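Local coordinates for protein japanin (Rhipicephalus appendiculatus, PDB 4BOE) that binds cholesterol in a lipocalin pocket and, secreted in tick saliva, modulates the host immune response by blocking dendritic-cell differentiation from monocytes, at residues Thr1-Leu12 with Tyr92-Leu104. Numbering follows the deposited sequence.
Sequences TPSMPAINTQTL and YFIRTYDNDFLLL. With CLR (cholesterol), chain C.
Met4 lies over one face of the Tyr97 ring, its CB 4.3 Å from the ring centroid in a CH-pi contact. Its SD stands above the same face at a distance, 4.8 Å from the centroid, as a Met-aromatic contact. Bent at chi2 (72°) and again at chi3, the methionine chain runs on from the ring to set SD against Leu102 CD1 and to bring CE tip to tip with Ile94 CD1, a tight pair at 3.4 Å. Pro5 packs CD against CD1 of the same tyrosine and leans CG on the backbone carbonyls of Asp98 and Phe101. The direct hydrogen bond across the contact is made at the turn between the two strands: Ser3 N donates to Asn99 OD1 (2.8 Å, 164° at the hydrogen), arriving 24° from the carbonyl plane, while Pro2 lays its ring carbons beside Asp98 OD1. The chain before strand 12-18 thus folds across the hairpin of strands 91-98 and 101-106, consistent with the N-terminal segment that covers the closed end of a lipocalin barrel; there Ala6 CB touches both Leu102 CD2 and the cholesterol tail, 3.8 Å from C27. Behind these contacts, Asp98 OD1 accepts Asn99 N (2.8 Å), bracing the turn that presents the amide. One water joins Ser3 O, Asn99 O and Asn8 ND2. Farther out, Arg43 binds the carbonyls of Ala6, Asn8 and Gln10, and Trp67 and Leu74 pack on Met4 and Ile94.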
loop_
_atom_site.group_PDB
_atom_site.type_symbol
_atom_site.label_atom_id
_atom_site.label_comp_id
_atom_site.label_asym_id
_atom_site.label_seq_id
_atom_site.Cartn_x
_atom_site.Cartn_y
_atom_site.Cartn_z
ATOM N N THR A 1 4.139 -12.680 18.618
ATOM C CA THR A 1 4.397 -12.581 17.181
ATOM C C THR A 1 4.262 -11.118 16.680
ATOM O O THR A 1 3.645 -10.296 17.363
ATOM C CB THR A 1 3.462 -13.549 16.412
ATOM O OG1 THR A 1 2.103 -13.143 16.579
ATOM C CG2 THR A 1 3.629 -15.017 16.851
ATOM N N PRO A 2 4.821 -10.796 15.490
ATOM C CA PRO A 2 4.709 -9.441 14.929
ATOM C C PRO A 2 3.290 -8.962 14.759
ATOM O O PRO A 2 2.358 -9.761 14.598
ATOM C CB PRO A 2 5.425 -9.553 13.578
ATOM C CG PRO A 2 6.425 -10.587 13.792
ATOM C CD PRO A 2 5.745 -11.607 14.678
ATOM N N SER A 3 3.126 -7.641 14.808
ATOM C CA SER A 3 1.807 -7.012 14.675
ATOM C C SER A 3 1.494 -6.789 13.159
ATOM O O SER A 3 2.386 -6.361 12.438
ATOM C CB SER A 3 1.779 -5.713 15.481
ATOM O OG SER A 3 1.804 -6.028 16.870
ATOM N N MET A 4 0.254 -7.134 12.686
ATOM C CA MET A 4 -0.139 -7.000 11.270
ATOM C C MET A 4 -0.267 -5.496 10.900
ATOM O O MET A 4 -1.130 -4.812 11.445
ATOM C CB MET A 4 -1.399 -7.844 10.942
ATOM C CG MET A 4 -2.377 -7.230 9.870
ATOM S SD MET A 4 -1.761 -7.272 8.225
ATOM C CE MET A 4 -3.012 -7.986 7.392
ATOM N N PRO A 5 0.596 -4.972 9.996
ATOM C CA PRO A 5 0.611 -3.531 9.701
ATOM C C PRO A 5 -0.680 -2.863 9.146
ATOM O O PRO A 5 -0.901 -1.668 9.429
ATOM C CB PRO A 5 1.753 -3.383 8.707
ATOM C CG PRO A 5 2.500 -4.587 8.773
ATOM C CD PRO A 5 1.592 -5.673 9.169
ATOM N N ALA A 6 -1.468 -3.593 8.333
ATOM C CA ALA A 6 -2.706 -3.093 7.727
ATOM C C ALA A 6 -3.732 -2.571 8.738
ATOM O O ALA A 6 -4.384 -1.559 8.484
ATOM C CB ALA A 6 -3.333 -4.165 6.886
ATOM N N ILE A 7 -3.842 -3.233 9.906
ATOM C CA ILE A 7 -4.786 -2.850 10.980
ATOM C C ILE A 7 -4.099 -2.154 12.145
ATOM O O ILE A 7 -4.735 -1.860 13.155
ATOM C CB ILE A 7 -5.607 -4.083 11.414
ATOM C CG1 ILE A 7 -4.691 -5.261 11.907
ATOM C CG2 ILE A 7 -6.472 -4.537 10.246
ATOM C CD1 ILE A 7 -5.274 -6.074 12.901
ATOM N N ASN A 8 -2.835 -1.782 11.954
ATOM C CA ASN A 8 -2.028 -1.090 12.917
ATOM C C ASN A 8 -2.049 0.403 12.596
ATOM O O ASN A 8 -2.527 0.817 11.535
ATOM C CB ASN A 8 -0.591 -1.639 12.922
ATOM C CG ASN A 8 0.069 -1.599 14.284
ATOM O OD1 ASN A 8 -0.469 -1.049 15.229
ATOM N ND2 ASN A 8 1.254 -2.135 14.402
ATOM N N THR A 9 -1.546 1.201 13.528
ATOM C CA THR A 9 -1.625 2.659 13.501
ATOM C C THR A 9 -0.473 3.391 12.840
ATOM O O THR A 9 -0.513 4.627 12.761
ATOM C CB THR A 9 -1.831 3.155 14.940
ATOM O OG1 THR A 9 -0.795 2.632 15.778
ATOM C CG2 THR A 9 -3.179 2.742 15.504
ATOM N N GLN A 10 0.515 2.681 12.314
ATOM C CA GLN A 10 1.624 3.349 11.612
ATOM C C GLN A 10 1.283 3.572 10.143
ATOM O O GLN A 10 0.586 2.774 9.532
ATOM C CB GLN A 10 2.925 2.545 11.718
ATOM C CG GLN A 10 3.663 2.787 13.040
ATOM C CD GLN A 10 4.380 4.127 13.123
ATOM O OE1 GLN A 10 4.795 4.739 12.119
ATOM N NE2 GLN A 10 4.601 4.582 14.335
ATOM N N THR A 11 1.784 4.659 9.585
ATOM C CA THR A 11 1.592 4.984 8.175
ATOM C C THR A 11 2.385 4.003 7.335
ATOM O O THR A 11 3.520 3.688 7.686
ATOM C CB THR A 11 1.994 6.433 7.906
ATOM O OG1 THR A 11 1.168 7.277 8.685
ATOM C CG2 THR A 11 1.908 6.834 6.434
ATOM N N LEU A 12 1.797 3.539 6.224
ATOM C CA LEU A 12 2.445 2.619 5.296
ATOM C C LEU A 12 2.687 3.319 3.970
ATOM O O LEU A 12 1.820 4.020 3.485
ATOM C CB LEU A 12 1.577 1.388 5.072
ATOM C CG LEU A 12 1.331 0.465 6.239
ATOM C CD1 LEU A 12 0.211 -0.516 5.909
ATOM C CD2 LEU A 12 2.614 -0.318 6.581
ATOM N N TYR A 92 -7.393 -9.014 -0.878
ATOM C CA TYR A 92 -6.014 -9.213 -1.275
ATOM C C TYR A 92 -5.451 -10.392 -0.537
ATOM O O TYR A 92 -5.822 -10.645 0.596
ATOM C CB TYR A 92 -5.168 -7.980 -0.948
ATOM C CG TYR A 92 -5.449 -6.832 -1.874
ATOM C CD1 TYR A 92 -4.878 -6.778 -3.136
ATOM C CD2 TYR A 92 -6.365 -5.844 -1.529
ATOM C CE1 TYR A 92 -5.187 -5.758 -4.023
ATOM C CE2 TYR A 92 -6.708 -4.831 -2.427
ATOM C CZ TYR A 92 -6.106 -4.787 -3.664
ATOM O OH TYR A 92 -6.443 -3.799 -4.533
ATOM N N PHE A 93 -4.529 -11.091 -1.181
ATOM C CA PHE A 93 -3.838 -12.211 -0.577
ATOM C C PHE A 93 -2.628 -11.644 0.172
ATOM O O PHE A 93 -1.882 -10.845 -0.396
ATOM C CB PHE A 93 -3.410 -13.161 -1.687
ATOM C CG PHE A 93 -2.588 -14.342 -1.261
ATOM C CD1 PHE A 93 -2.798 -14.949 -0.043
ATOM C CD2 PHE A 93 -1.651 -14.889 -2.108
ATOM C CE1 PHE A 93 -2.051 -16.054 0.338
ATOM C CE2 PHE A 93 -0.900 -15.986 -1.719
ATOM C CZ PHE A 93 -1.105 -16.561 -0.500
ATOM N N ILE A 94 -2.460 -12.019 1.435
ATOM C CA ILE A 94 -1.330 -11.588 2.263
ATOM C C ILE A 94 -0.220 -12.617 2.054
ATOM O O ILE A 94 -0.339 -13.764 2.502
ATOM C CB ILE A 94 -1.710 -11.478 3.769
ATOM C CG1 ILE A 94 -2.833 -10.437 3.948
ATOM C CG2 ILE A 94 -0.458 -11.097 4.595
ATOM C CD1 ILE A 94 -3.639 -10.601 5.232
ATOM N N ARG A 95 0.861 -12.213 1.383
ATOM C CA ARG A 95 1.958 -13.129 1.112
ATOM C C ARG A 95 2.748 -13.279 2.372
ATOM O O ARG A 95 2.920 -14.389 2.865
ATOM C CB ARG A 95 2.854 -12.643 -0.051
ATOM C CG ARG A 95 2.128 -12.359 -1.323
ATOM C CD ARG A 95 1.226 -13.478 -1.735
ATOM N NE ARG A 95 1.943 -14.682 -2.161
ATOM C CZ ARG A 95 2.191 -15.043 -3.418
ATOM N NH1 ARG A 95 1.843 -14.259 -4.423
ATOM N NH2 ARG A 95 2.824 -16.184 -3.675
ATOM N N THR A 96 3.198 -12.170 2.898
ATOM C CA THR A 96 3.903 -12.148 4.163
ATOM C C THR A 96 3.884 -10.750 4.769
ATOM O O THR A 96 3.493 -9.767 4.137
ATOM C CB THR A 96 5.328 -12.748 4.028
ATOM O OG1 THR A 96 5.849 -12.862 5.347
ATOM C CG2 THR A 96 6.245 -11.902 3.182
ATOM N N TYR A 97 4.268 -10.690 6.016
ATOM C CA TYR A 97 4.311 -9.430 6.740
ATOM C C TYR A 97 5.204 -9.560 7.947
ATOM O O TYR A 97 5.545 -10.650 8.362
ATOM C CB TYR A 97 2.880 -8.958 7.139
ATOM C CG TYR A 97 2.220 -9.716 8.281
ATOM C CD1 TYR A 97 2.446 -9.359 9.598
ATOM C CD2 TYR A 97 1.395 -10.812 8.038
ATOM C CE1 TYR A 97 1.867 -10.060 10.645
ATOM C CE2 TYR A 97 0.786 -11.497 9.079
ATOM C CZ TYR A 97 1.055 -11.139 10.384
ATOM O OH TYR A 97 0.479 -11.777 11.461
ATOM N N ASP A 98 5.544 -8.438 8.513
ATOM C CA ASP A 98 6.271 -8.279 9.764
ATOM C C ASP A 98 5.743 -6.954 10.380
ATOM O O ASP A 98 4.778 -6.385 9.865
ATOM C CB ASP A 98 7.782 -8.240 9.500
ATOM C CG ASP A 98 8.673 -8.635 10.675
ATOM O OD1 ASP A 98 8.245 -8.456 11.840
ATOM O OD2 ASP A 98 9.804 -9.087 10.433
ATOM N N ASN A 99 6.370 -6.461 11.445
ATOM C CA ASN A 99 5.959 -5.220 12.099
ATOM C C ASN A 99 6.010 -4.018 11.170
ATOM O O ASN A 99 5.198 -3.117 11.321
ATOM C CB ASN A 99 6.872 -4.932 13.314
ATOM C CG ASN A 99 6.723 -5.957 14.403
ATOM O OD1 ASN A 99 5.604 -6.267 14.821
ATOM N ND2 ASN A 99 7.839 -6.497 14.885
ATOM N N ASP A 100 6.965 -4.003 10.210
ATOM C CA ASP A 100 7.169 -2.841 9.394
ATOM C C ASP A 100 7.063 -3.079 7.895
ATOM O O ASP A 100 7.398 -2.177 7.135
ATOM C CB ASP A 100 8.512 -2.206 9.806
ATOM C CG ASP A 100 8.461 -1.650 11.245
ATOM O OD1 ASP A 100 7.938 -0.526 11.439
ATOM O OD2 ASP A 100 8.837 -2.371 12.170
ATOM N N PHE A 101 6.499 -4.200 7.454
ATOM C CA PHE A 101 6.252 -4.395 6.024
ATOM C C PHE A 101 5.079 -5.334 5.768
ATOM O O PHE A 101 4.711 -6.137 6.611
ATOM C CB PHE A 101 7.506 -4.808 5.229
ATOM C CG PHE A 101 7.746 -6.292 5.194
ATOM C CD1 PHE A 101 7.136 -7.083 4.236
ATOM C CD2 PHE A 101 8.516 -6.913 6.170
ATOM C CE1 PHE A 101 7.253 -8.462 4.276
ATOM C CE2 PHE A 101 8.651 -8.298 6.190
ATOM C CZ PHE A 101 8.013 -9.062 5.250
ATOM N N LEU A 102 4.466 -5.158 4.602
ATOM C CA LEU A 102 3.360 -5.958 4.153
ATOM C C LEU A 102 3.477 -6.193 2.651
ATOM O O LEU A 102 3.712 -5.247 1.890
ATOM C CB LEU A 102 2.065 -5.204 4.507
ATOM C CG LEU A 102 0.770 -5.832 4.071
ATOM C CD1 LEU A 102 0.553 -7.210 4.757
ATOM C CD2 LEU A 102 -0.379 -4.893 4.331
ATOM N N LEU A 103 3.308 -7.444 2.226
ATOM C CA LEU A 103 3.362 -7.791 0.806
ATOM C C LEU A 103 2.017 -8.423 0.427
ATOM O O LEU A 103 1.673 -9.480 0.950
ATOM C CB LEU A 103 4.534 -8.757 0.534
ATOM C CG LEU A 103 4.743 -9.199 -0.902
ATOM C CD1 LEU A 103 5.031 -8.016 -1.809
ATOM C CD2 LEU A 103 5.898 -10.194 -0.979
ATOM N N LEU A 104 1.263 -7.748 -0.459
ATOM C CA LEU A 104 -0.059 -8.149 -0.919
ATOM C C LEU A 104 -0.068 -8.583 -2.362
ATOM O O LEU A 104 0.684 -8.041 -3.151
ATOM C CB LEU A 104 -1.039 -6.965 -0.789
ATOM C CG LEU A 104 -1.263 -6.381 0.562
ATOM C CD1 LEU A 104 -2.239 -5.170 0.455
ATOM C CD2 LEU A 104 -1.773 -7.438 1.535
HETATM C C1 CLR C . -1.017 3.532 -6.987
HETATM C C2 CLR C . -0.285 4.063 -8.217
HETATM C C3 CLR C . 0.906 3.197 -8.569
HETATM C C4 CLR C . 0.471 1.761 -8.780
HETATM C C5 CLR C . -0.349 1.218 -7.629
HETATM C C6 CLR C . -0.048 0.043 -7.090
HETATM C C7 CLR C . -0.779 -0.596 -5.952
HETATM C C8 CLR C . -2.146 0.033 -5.709
HETATM C C9 CLR C . -2.024 1.574 -5.764
HETATM C C10 CLR C . -1.516 2.086 -7.149
HETATM C C11 CLR C . -3.317 2.269 -5.299
HETATM C C12 CLR C . -3.845 1.750 -3.962
HETATM C C13 CLR C . -4.045 0.224 -3.951
HETATM C C14 CLR C . -2.690 -0.397 -4.350
HETATM C C15 CLR C . -2.877 -1.889 -4.049
HETATM C C16 CLR C . -3.676 -1.875 -2.745
HETATM C C17 CLR C . -4.210 -0.433 -2.560
HETATM C C18 CLR C . -5.192 -0.176 -4.901
HETATM C C19 CLR C . -2.620 2.052 -8.229
HETATM C C20 CLR C . -5.580 -0.395 -1.857
HETATM C C21 CLR C . -6.108 1.031 -1.647
HETATM C C22 CLR C . -5.538 -1.162 -0.523
HETATM C C23 CLR C . -4.350 -0.850 0.420
HETATM C C24 CLR C . -4.422 -1.635 1.695
HETATM C C25 CLR C . -3.255 -1.647 2.658
HETATM C C26 CLR C . -1.967 -0.929 2.346
HETATM C C27 CLR C . -3.601 -1.634 4.126
HETATM O O1 CLR C . 1.476 3.676 -9.796
HETATM O O HOH W 1 2.697 -3.492 12.486
#